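Local coordinates for TRAP-T family transporter, DctP (Periplasmic binding) subunit (Sulfitobacter sp. NAS-14.1, PDB 4PF8), which probably captures sugar acids such as the bound beta-D-galacturonate in the periplasm and delivers them to a TRAP-type membrane transporter, at residues M46-E51 against G258-D263; F87-M92 against P97-V102; S196-V201 against F218-Y223. One frame throughout, in Å; residues are numbered along the deposited sequence. Where two conformers were deposited one is given.

Contact 1 (M46-E51 against G258-D263); sequences MEEVTE and GKNSTD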
# COMPACT_ATOMS: atom_id res chain seq x y z
N MSE A 46 -17.49 -8.77 -1.92
CA MSE A 46 -18.40 -8.91 -3.05
C MSE A 46 -19.43 -10.00 -2.79
O MSE A 46 -20.62 -9.84 -3.08
CB MSE A 46 -17.60 -9.24 -4.31
CG MSE A 46 -18.39 -9.12 -5.60
SE MSE A 46 -19.00 -7.28 -5.92
CE MSE A 46 -20.89 -7.53 -5.58
N GLU A 47 -18.99 -11.11 -2.21
CA GLU A 47 -19.92 -12.18 -1.81
C GLU A 47 -20.99 -11.69 -0.86
O GLU A 47 -22.18 -12.02 -1.01
CB GLU A 47 -19.14 -13.30 -1.14
CG GLU A 47 -18.46 -14.22 -2.09
CD GLU A 47 -17.77 -15.35 -1.36
OE1 GLU A 47 -16.55 -15.51 -1.56
OE2 GLU A 47 -18.47 -16.07 -0.59
N GLU A 48 -20.60 -10.88 0.12
CA GLU A 48 -21.57 -10.41 1.10
C GLU A 48 -22.58 -9.46 0.46
O GLU A 48 -23.77 -9.55 0.76
CB GLU A 48 -20.91 -9.74 2.31
CG GLU A 48 -21.93 -9.30 3.35
CD GLU A 48 -21.33 -8.70 4.62
OE1 GLU A 48 -22.03 -7.91 5.30
OE2 GLU A 48 -20.18 -9.04 4.97
N VAL A 49 -22.11 -8.55 -0.37
CA VAL A 49 -23.01 -7.63 -1.05
C VAL A 49 -24.02 -8.43 -1.88
O VAL A 49 -25.21 -8.16 -1.83
CB VAL A 49 -22.24 -6.61 -1.92
CG1 VAL A 49 -23.22 -5.77 -2.77
CG2 VAL A 49 -21.41 -5.72 -1.04
N THR A 50 -23.55 -9.42 -2.63
CA THR A 50 -24.49 -10.21 -3.46
C THR A 50 -25.49 -10.98 -2.61
O THR A 50 -26.69 -11.04 -2.93
CB THR A 50 -23.72 -11.17 -4.37
OG1 THR A 50 -22.88 -10.40 -5.22
CG2 THR A 50 -24.65 -12.00 -5.21
N GLU A 51 -25.02 -11.55 -1.52
CA GLU A 51 -25.89 -12.31 -0.62
C GLU A 51 -26.97 -11.43 -0.01
O GLU A 51 -28.17 -11.80 -0.02
CB GLU A 51 -25.05 -12.96 0.49
CG GLU A 51 -25.87 -13.57 1.64
CD GLU A 51 -24.98 -14.04 2.79
OE1 GLU A 51 -25.51 -14.29 3.90
OE2 GLU A 51 -23.74 -14.15 2.58
N GLY A 258 -18.10 -3.81 3.76
CA GLY A 258 -16.74 -3.26 3.71
C GLY A 258 -16.06 -3.41 5.05
O GLY A 258 -14.90 -3.84 5.12
N LYS A 259 -16.78 -3.09 6.12
CA LYS A 259 -16.23 -3.21 7.47
C LYS A 259 -15.92 -4.66 7.81
O LYS A 259 -14.84 -4.98 8.32
CB LYS A 259 -17.20 -2.62 8.49
CG LYS A 259 -16.61 -2.47 9.88
CD LYS A 259 -17.13 -3.54 10.81
CE LYS A 259 -16.74 -3.22 12.26
NZ LYS A 259 -15.28 -3.04 12.41
N ASN A 260 -16.85 -5.57 7.51
CA ASN A 260 -16.61 -6.98 7.77
C ASN A 260 -15.40 -7.50 7.00
O ASN A 260 -14.61 -8.29 7.52
CB ASN A 260 -17.86 -7.81 7.44
CG ASN A 260 -18.99 -7.58 8.42
OD1 ASN A 260 -18.77 -7.22 9.57
ND2 ASN A 260 -20.21 -7.81 7.96
N SER A 261 -15.24 -7.05 5.76
CA SER A 261 -14.15 -7.54 4.92
C SER A 261 -12.81 -7.00 5.39
O SER A 261 -11.79 -7.66 5.22
CB SER A 261 -14.40 -7.19 3.45
OG SER A 261 -14.01 -5.88 3.16
N THR A 262 -12.83 -5.82 6.00
CA THR A 262 -11.61 -5.23 6.57
C THR A 262 -11.19 -6.01 7.81
O THR A 262 -10.00 -6.31 8.00
CB THR A 262 -11.84 -3.74 6.92
OG1 THR A 262 -12.19 -3.02 5.74
CG2 THR A 262 -10.59 -3.11 7.51
N ASP A 263 -12.15 -6.38 8.63
CA ASP A 263 -11.85 -7.22 9.80
C ASP A 263 -11.23 -8.54 9.35
O ASP A 263 -10.24 -9.01 9.93
CB ASP A 263 -13.10 -7.50 10.62
CG ASP A 263 -13.59 -6.30 11.38
OD1 ASP A 263 -12.80 -5.35 11.58
OD2 ASP A 263 -14.77 -6.32 11.80
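E48 and N260 meet through their polar ends and link two helices. The amide nitrogen N260 ND2 lies 3.2 Å from E48 OE1 and also 3.2 Å from E48 OE2: one N-H of the amide is forked between the two carboxylate oxygens, which receive it on their syn lone pairs. The bond to OE2 is the straighter (166° at the hydrogen), and both oxygens lie close to the amide plane; the carboxylate is turned 31° from that plane. E48 gets there fully stretched, with CG anti to the backbone N and the chain extended beyond it, and it crosses N260 at about a right angle. Helix 37-52 is joined in this way to helix 248-282, the long helix characteristic of TRAP solute-binding proteins. Earlier in helix 248-282, T256 and A257 also touch the E48 side chain. Within 258-263, G258 O accepts from the T262 backbone and from two hydroxyls: S261 OG, at 3.0 Å, is tilted from the carbonyl plane, while T262 OG1, at 2.9 Å, comes from above it, 35° out and not on a lone pair. S261 OG also bonds Y141 OH, and K259 NZ forms a long salt bridge to D263 OD2 at 3.4 Å.

Contact 2 (F87-M92 against P97-V102); sequences FSLGPM and PATNVV. With GTR (beta-D-galactopyranuronic acid), chain D.
L89 and T99 bring the two backbones closest, CA to CA 6.3 Å, where strand 84-88 has just turned into the short, weakly bonded helix 89-92 and the chain returns as a 3-10 segment from P97. Strand 84-88 belongs to the mixed five-stranded sheet of one lobe of this periplasmic-binding-protein fold, and the turn at its end reaches the galacturonate pocket. S88 is the N-cap: its OG, anti to the backbone N (chi1 174°), swings round to accept from G90 N at 3.1 Å with a nearly straight N-H (159°). S88 CB meanwhile rests 3.4 Å from O4 of the sugar, and S88 N donates to OE1 of the pocket residue Q70. An alanine here has no OG, which would probably leave G90 N without its capping acceptor and the first turn of the helix beside the sugar less firmly set.

Behind the turn the packing is mainly apolar. L89 CB meets V102 CG2 at 3.6 Å, the two side chains slanting across each other, while F108, P233 and L126 touch V102 from elsewhere. M92 is bent at chi2 and chi3, which brings its SE end away from the 3-10 segment. T99 OG1 comes 3.3 Å from the backbone C of M92, and of the M92 side chain it is CG that comes nearest to that oxygen, at 3.6 Å. The T99 hydroxyl, held between the backbone N and the carbonyl carbon (chi1 65°), bonds V96 O. A water lies between the segments, 2.6 Å from L89 O and 2.8 Å from T99 O.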
# COMPACT_ATOMS: atom_id res chain seq x y z
N PHE A 87 -6.73 -0.18 -2.99
CA PHE A 87 -5.59 0.60 -3.45
C PHE A 87 -4.66 0.94 -2.30
O PHE A 87 -5.11 1.40 -1.24
CB PHE A 87 -6.03 1.94 -4.06
CG PHE A 87 -6.96 1.84 -5.22
CD1 PHE A 87 -6.64 1.13 -6.35
CD2 PHE A 87 -8.14 2.56 -5.22
CE1 PHE A 87 -7.50 1.06 -7.41
CE2 PHE A 87 -9.01 2.51 -6.32
CZ PHE A 87 -8.68 1.73 -7.40
N SER A 88 -3.37 0.80 -2.53
CA SER A 88 -2.41 1.37 -1.60
C SER A 88 -2.58 2.87 -1.64
O SER A 88 -2.75 3.46 -2.72
CB SER A 88 -1.01 1.01 -2.06
OG SER A 88 0.01 1.64 -1.29
N LEU A 89 -2.49 3.51 -0.48
CA LEU A 89 -2.49 4.96 -0.46
C LEU A 89 -1.18 5.55 -1.04
O LEU A 89 -1.11 6.75 -1.31
CB LEU A 89 -2.76 5.46 0.94
CG LEU A 89 -4.23 5.58 1.28
CD1 LEU A 89 -4.96 4.28 1.17
CD2 LEU A 89 -4.42 6.18 2.68
N GLY A 90 -0.17 4.72 -1.28
CA GLY A 90 1.09 5.21 -1.80
C GLY A 90 0.91 5.95 -3.13
O GLY A 90 1.24 7.12 -3.26
N PRO A 91 0.38 5.26 -4.14
CA PRO A 91 0.19 5.90 -5.45
C PRO A 91 -0.99 6.87 -5.49
O PRO A 91 -1.17 7.62 -6.46
CB PRO A 91 -0.08 4.71 -6.39
CG PRO A 91 0.39 3.48 -5.64
CD PRO A 91 0.18 3.80 -4.19
N MSE A 92 -1.80 6.85 -4.45
CA MSE A 92 -2.97 7.73 -4.35
C MSE A 92 -2.56 9.18 -4.11
O MSE A 92 -3.36 10.09 -4.30
CB MSE A 92 -3.86 7.24 -3.22
CG MSE A 92 -5.12 8.01 -3.03
SE MSE A 92 -6.37 7.52 -4.38
CE MSE A 92 -6.93 5.76 -3.79
N PRO A 97 -3.99 14.64 -2.91
CA PRO A 97 -2.77 15.12 -2.24
C PRO A 97 -2.72 14.88 -0.72
O PRO A 97 -1.64 14.63 -0.19
CB PRO A 97 -2.76 16.61 -2.58
CG PRO A 97 -3.44 16.66 -3.94
CD PRO A 97 -4.51 15.62 -3.89
N ALA A 98 -3.86 14.93 -0.03
CA ALA A 98 -3.86 14.72 1.42
C ALA A 98 -3.26 13.37 1.81
O ALA A 98 -2.64 13.22 2.87
CB ALA A 98 -5.27 14.84 1.98
N THR A 99 -3.40 12.37 0.94
CA THR A 99 -2.94 11.04 1.29
C THR A 99 -1.42 10.91 1.27
O THR A 99 -0.92 9.91 1.70
CB THR A 99 -3.55 9.93 0.40
OG1 THR A 99 -3.10 10.09 -0.95
CG2 THR A 99 -5.06 9.97 0.47
N ASN A 100 -0.70 11.92 0.79
CA ASN A 100 0.76 11.83 0.83
C ASN A 100 1.29 11.64 2.24
O ASN A 100 2.34 11.06 2.43
CB ASN A 100 1.43 13.04 0.19
CG ASN A 100 1.38 13.00 -1.30
OD1 ASN A 100 1.90 12.08 -1.92
ND2 ASN A 100 0.72 13.98 -1.90
N VAL A 101 0.55 12.12 3.23
CA VAL A 101 1.03 12.07 4.62
C VAL A 101 1.33 10.66 5.12
O VAL A 101 2.19 10.49 5.97
CB VAL A 101 0.04 12.76 5.58
CG1 VAL A 101 -0.16 14.22 5.18
CG2 VAL A 101 -1.30 12.01 5.63
N VAL A 102 0.63 9.64 4.62
CA VAL A 102 0.88 8.27 5.08
C VAL A 102 2.06 7.62 4.37
O VAL A 102 2.52 6.56 4.77
CB VAL A 102 -0.35 7.34 4.92
CG1 VAL A 102 -1.53 7.93 5.64
CG2 VAL A 102 -0.66 7.07 3.44
C1 GTR D . 2.17 -3.57 -2.14
C2 GTR D . 0.80 -2.98 -2.19
C3 GTR D . 0.40 -2.88 -3.65
C4 GTR D . 1.37 -2.00 -4.43
C5 GTR D . 2.75 -2.63 -4.24
C6 GTR D . 3.82 -1.77 -4.91
O1 GTR D . 2.65 -3.64 -0.76
O2 GTR D . -0.09 -3.88 -1.49
O3 GTR D . -0.88 -2.21 -3.68
O4 GTR D . 1.35 -0.68 -3.85
O5 GTR D . 3.08 -2.78 -2.85
O6A GTR D . 4.95 -1.78 -4.35
O6B GTR D . 3.57 -1.25 -6.02
O HOH W 1 0.44 8.67 -0.40

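Contact 3 (S196-V201 against F218-Y223); sequences SIKTGV and FEVAKY
V220 points at the last turn of helix 193-198 and sets its two methyls against neighbouring residues there. V220 CG2 lies 3.6 Å from I197 CG2, and V220 CG1 lies 3.9 Å from K198 CB, so the fork of the valine straddles the join between I197 and K198. With CG1 beside the backbone N (chi1 -60°), I197 presents its CG2 methyl, anti to that N, to the valine. That same methyl lies 3.5 Å from V220 O and, further along, 3.9 Å from A221 CB, so three groups of the second segment gather around one carbon. K198 lies at the edge: its CB and CG pass alongside V220 CG1, and its amino end leads away from the other segment.

The contact joins the end of helix 193-198 to the weakly bonded helical turn at 218-220 and the residue after it, in the lobe built on the four-stranded sheet of strands 204-207, 146-150, 223-230 and 286-289. Helix 193-198 closes in a Schellman motif, with V201 N bonded to S196 O at 3.0 Å and G200 N to I197 O at 3.1 Å; G200 takes up the positive phi (83°) that this ending requires. On the other side the chain leaves V220 toward strand 223-230, at whose start K222 and Y223 both face N150 in a classic beta bulge. Y149, from strand 146-150, touches both I197 and A221 and so backs the apolar patch, and Y212 OH bonds A221 O.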
# COMPACT_ATOMS: atom_id res chain seq x y z
N SER A 196 12.65 -6.86 -13.91
CA SER A 196 13.72 -5.89 -13.76
C SER A 196 14.74 -6.32 -12.74
O SER A 196 15.94 -6.09 -12.94
CB SER A 196 13.17 -4.50 -13.46
OG SER A 196 12.71 -3.90 -14.67
N ILE A 197 14.30 -6.94 -11.66
CA ILE A 197 15.27 -7.49 -10.69
C ILE A 197 15.95 -8.74 -11.28
O ILE A 197 17.18 -8.91 -11.21
CB ILE A 197 14.65 -7.84 -9.34
CG1 ILE A 197 14.04 -6.58 -8.70
CG2 ILE A 197 15.70 -8.46 -8.43
CD1 ILE A 197 13.33 -6.83 -7.37
N LYS A 198 15.17 -9.63 -11.89
CA LYS A 198 15.73 -10.86 -12.46
C LYS A 198 16.83 -10.58 -13.47
O LYS A 198 17.86 -11.27 -13.49
CB LYS A 198 14.62 -11.66 -13.14
CG LYS A 198 15.06 -13.02 -13.67
CD LYS A 198 13.98 -13.70 -14.50
CE LYS A 198 14.57 -14.76 -15.44
NZ LYS A 198 15.09 -14.18 -16.73
N THR A 199 16.62 -9.59 -14.34
CA THR A 199 17.55 -9.35 -15.43
C THR A 199 18.64 -8.37 -15.02
O THR A 199 19.49 -8.00 -15.84
CB THR A 199 16.83 -8.84 -16.71
OG1 THR A 199 16.24 -7.56 -16.44
CG2 THR A 199 15.75 -9.82 -17.13
N GLY A 200 18.61 -7.96 -13.76
CA GLY A 200 19.71 -7.22 -13.17
C GLY A 200 19.71 -5.73 -13.46
O GLY A 200 20.70 -5.04 -13.20
N VAL A 201 18.61 -5.21 -13.97
CA VAL A 201 18.65 -3.79 -14.30
C VAL A 201 18.26 -2.90 -13.11
O VAL A 201 18.69 -1.75 -13.04
CB VAL A 201 17.90 -3.48 -15.58
CG1 VAL A 201 18.51 -4.30 -16.74
CG2 VAL A 201 16.48 -3.75 -15.41
N PHE A 218 11.58 -12.58 -3.99
CA PHE A 218 12.56 -13.17 -3.08
C PHE A 218 13.43 -14.20 -3.75
O PHE A 218 14.49 -14.52 -3.24
CB PHE A 218 11.88 -13.78 -1.86
CG PHE A 218 11.25 -15.13 -2.10
CD1 PHE A 218 10.06 -15.24 -2.78
CD2 PHE A 218 11.85 -16.28 -1.60
CE1 PHE A 218 9.46 -16.48 -2.99
CE2 PHE A 218 11.24 -17.53 -1.79
CZ PHE A 218 10.06 -17.62 -2.49
N GLU A 219 13.02 -14.70 -4.91
CA GLU A 219 13.83 -15.66 -5.64
C GLU A 219 14.95 -14.98 -6.43
O GLU A 219 15.90 -15.65 -6.84
CB GLU A 219 12.96 -16.49 -6.59
CG GLU A 219 11.96 -17.37 -5.84
CD GLU A 219 11.10 -18.23 -6.74
OE1 GLU A 219 10.44 -19.16 -6.22
OE2 GLU A 219 11.06 -17.99 -7.96
N VAL A 220 14.82 -13.69 -6.67
CA VAL A 220 15.80 -12.96 -7.48
C VAL A 220 16.51 -11.84 -6.71
O VAL A 220 17.47 -11.25 -7.22
CB VAL A 220 15.15 -12.41 -8.78
CG1 VAL A 220 14.81 -13.56 -9.74
CG2 VAL A 220 13.92 -11.60 -8.49
N ALA A 221 16.06 -11.55 -5.49
CA ALA A 221 16.72 -10.57 -4.63
C ALA A 221 16.80 -11.21 -3.24
O ALA A 221 15.83 -11.18 -2.47
CB ALA A 221 15.92 -9.27 -4.59
N LYS A 222 17.94 -11.81 -2.94
CA LYS A 222 18.05 -12.70 -1.79
C LYS A 222 18.51 -12.06 -0.49
O LYS A 222 18.74 -12.78 0.48
CB LYS A 222 18.96 -13.89 -2.13
CG LYS A 222 18.64 -14.62 -3.44
CD LYS A 222 17.24 -15.26 -3.47
CE LYS A 222 17.13 -16.51 -2.60
NZ LYS A 222 15.77 -17.15 -2.70
N TYR A 223 18.63 -10.73 -0.45
CA TYR A 223 18.88 -10.01 0.80
C TYR A 223 17.66 -9.21 1.17
O TYR A 223 17.18 -8.42 0.38
CB TYR A 223 20.07 -9.08 0.66
CG TYR A 223 21.35 -9.78 0.32
CD1 TYR A 223 22.03 -10.48 1.29
CD2 TYR A 223 21.85 -9.77 -0.97
CE1 TYR A 223 23.21 -11.15 0.98
CE2 TYR A 223 23.03 -10.45 -1.28
CZ TYR A 223 23.69 -11.13 -0.30
OH TYR A 223 24.86 -11.80 -0.59

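The contacts stand in different relations to the galacturonate pocket. Contact 2 belongs to it directly, through S88, whereas contact 3 is set back, with the I197 side chain about 10 Å from the sugar. Strands 146-150 and 204-207, in the four-stranded sheet that contact 3 packs on through Y149, carry the sugar-binding residues R146 and N207. Contacts 2 and 3 are about 27 Å apart between centres, nearest atoms about 17 Å. Contact 1 lies nearer contact 2 (centres about 24 Å apart, nearest atoms about 11 Å) than contact 3 (centres about 37 Å apart), on the opposite side of the chain's centre from the latter. Along the sequence contact 1 encloses both others, which follow in series.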